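Local coordinates for protein D-alanine--D-alanine ligase (Coxiella burnetii, PDB 3TQT) that probably joins two D-alanine molecules at the expense of ATP, making the D-alanyl-D-alanine dipeptide for peptidoglycan of the cell wall, at residues Gly129-Ser134 with Val294-Met299. Residues are numbered along the deposited sequence; the frame is centred on the assembly and turned at random.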
loop_
_atom_site.group_PDB
_atom_site.type_symbol
_atom_site.label_atom_id
_atom_site.label_comp_id
_atom_site.label_asym_id
_atom_site.label_seq_id
_atom_site.Cartn_x
_atom_site.Cartn_y
_atom_site.Cartn_z
ATOM N N GLY A 129 -0.684 -11.631 -7.700
ATOM C CA GLY A 129 -0.934 -11.476 -6.274
ATOM C C GLY A 129 -1.502 -10.137 -5.848
ATOM O O GLY A 129 -2.036 -9.381 -6.653
ATOM N N ALA A 130 -1.370 -9.850 -4.552
ATOM C CA ALA A 130 -2.019 -8.723 -3.917
ATOM C C ALA A 130 -1.509 -7.431 -4.507
ATOM O O ALA A 130 -0.324 -7.325 -4.796
ATOM C CB ALA A 130 -1.728 -8.754 -2.425
ATOM N N ASN A 131 -2.402 -6.459 -4.689
ATOM C CA ASN A 131 -2.005 -5.139 -5.162
ATOM C C ASN A 131 -1.334 -4.330 -4.046
ATOM O O ASN A 131 -1.046 -4.872 -2.990
ATOM C CB ASN A 131 -3.175 -4.375 -5.790
ATOM C CG ASN A 131 -4.219 -3.928 -4.773
ATOM O OD1 ASN A 131 -4.109 -4.194 -3.577
ATOM N ND2 ASN A 131 -5.236 -3.220 -5.258
ATOM N N VAL A 132 -1.089 -3.048 -4.279
ATOM C CA VAL A 132 -0.343 -2.260 -3.303
ATOM C C VAL A 132 -1.103 -2.153 -1.991
ATOM O O VAL A 132 -0.553 -2.395 -0.920
ATOM C CB VAL A 132 -0.010 -0.850 -3.824
ATOM C CG1 VAL A 132 0.521 0.025 -2.683
ATOM C CG2 VAL A 132 1.004 -0.943 -4.961
ATOM N N GLN A 133 -2.374 -1.790 -2.075
ATOM C CA GLN A 133 -3.170 -1.613 -0.875
ATOM C C GLN A 133 -3.325 -2.892 -0.074
ATOM O O GLN A 133 -3.227 -2.888 1.149
ATOM C CB GLN A 133 -4.560 -1.081 -1.212
ATOM C CG GLN A 133 -5.508 -1.131 -0.012
ATOM C CD GLN A 133 -6.958 -1.302 -0.425
ATOM O OE1 GLN A 133 -7.472 -2.409 -0.477
ATOM N NE2 GLN A 133 -7.616 -0.198 -0.737
ATOM N N SER A 134 -3.599 -3.985 -0.765
ATOM C CA SER A 134 -3.851 -5.254 -0.101
ATOM C C SER A 134 -2.559 -5.798 0.498
ATOM O O SER A 134 -2.562 -6.387 1.570
ATOM C CB SER A 134 -4.444 -6.274 -1.084
ATOM O OG SER A 134 -4.899 -7.405 -0.364
ATOM N N VAL A 294 -9.866 -7.942 2.697
ATOM C CA VAL A 294 -8.678 -7.119 2.549
ATOM C C VAL A 294 -8.409 -6.814 1.078
ATOM O O VAL A 294 -7.339 -6.326 0.732
ATOM C CB VAL A 294 -7.440 -7.796 3.169
ATOM C CG1 VAL A 294 -7.662 -7.995 4.678
ATOM C CG2 VAL A 294 -7.164 -9.116 2.486
ATOM N N HIS A 295 -9.381 -7.134 0.228
ATOM C CA HIS A 295 -9.311 -6.811 -1.202
ATOM C C HIS A 295 -8.073 -7.373 -1.858
ATOM O O HIS A 295 -7.409 -6.711 -2.664
ATOM C CB HIS A 295 -9.413 -5.303 -1.396
ATOM C CG HIS A 295 -10.592 -4.716 -0.699
ATOM N ND1 HIS A 295 -10.488 -3.713 0.239
ATOM C CD2 HIS A 295 -11.907 -5.029 -0.770
ATOM C CE1 HIS A 295 -11.687 -3.418 0.699
ATOM N NE2 HIS A 295 -12.566 -4.212 0.110
ATOM N N CYS A 296 -7.776 -8.618 -1.498
ATOM C CA CYS A 296 -6.642 -9.323 -2.056
ATOM C C CYS A 296 -6.922 -9.735 -3.503
ATOM O O CYS A 296 -8.071 -9.736 -3.969
ATOM C CB CYS A 296 -6.319 -10.554 -1.214
ATOM S SG CYS A 296 -4.634 -11.070 -1.404
ATOM N N SER A 297 -5.850 -10.061 -4.208
ATOM C CA SER A 297 -5.935 -10.512 -5.582
ATOM C C SER A 297 -4.956 -11.629 -5.758
ATOM O O SER A 297 -3.907 -11.650 -5.102
ATOM C CB SER A 297 -5.554 -9.382 -6.544
ATOM O OG SER A 297 -6.584 -8.434 -6.623
ATOM N N GLY A 298 -5.305 -12.557 -6.641
ATOM C CA GLY A 298 -4.416 -13.635 -7.037
ATOM C C GLY A 298 -4.328 -14.736 -6.000
ATOM O O GLY A 298 -4.925 -15.800 -6.151
ATOM N N MET A 299 -3.591 -14.472 -4.927
ATOM C CA MET A 299 -3.343 -15.506 -3.923
ATOM C C MET A 299 -3.109 -14.957 -2.526
ATOM O O MET A 299 -2.620 -13.840 -2.347
ATOM C CB MET A 299 -2.118 -16.318 -4.328
ATOM C CG MET A 299 -0.894 -15.443 -4.591
ATOM S SD MET A 299 0.634 -16.386 -4.730
ATOM C CE MET A 299 0.432 -17.485 -3.351
HETATM O O HOH W 1 -0.770 -12.152 -3.176
HETATM O O HOH W 2 -5.184 -6.845 -4.406
HETATM O O HOH W 3 -7.204 -3.781 1.641
#
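Ser134, in the first turn of helix 132-139, points toward the turn that follows helix 277-293 and has the largest area covered there. Its OG donates to Val294 O (2.9 Å), while its CB rests 3.4 Å from His295 O. The same residue serves its own helix: Ser134 N donates to OD1 of the N-cap Asn131 (2.9 Å). Gly129, covered almost as much, lies against Ser297 and Gly298, its CA 3.2 Å from Ser297 O in a CA-H...O contact. A CB on Gly298 would clash with Gly129 N, so the absence of a side chain there lets Gly129 CA and Gly298 CA sit 4.2 Å apart. Waters fill the gaps between: one bridges Ala130 N and Met299 O, a second Asn131 N and His295 O, a third Gln133 OE1 and Val294 O. Gln133 OE1 also accepts a weak hydrogen bond from His295 ND1 (3.4 Å). Asn131 and Ser297 both also touch Arg354 of helix 340-370. His295, with positive phi, is the C' residue of a Schellman motif; thus an N-capped helix start meets a Schellman-terminated helix end, on the way into strand 298-306 of the ATP-grasp domain.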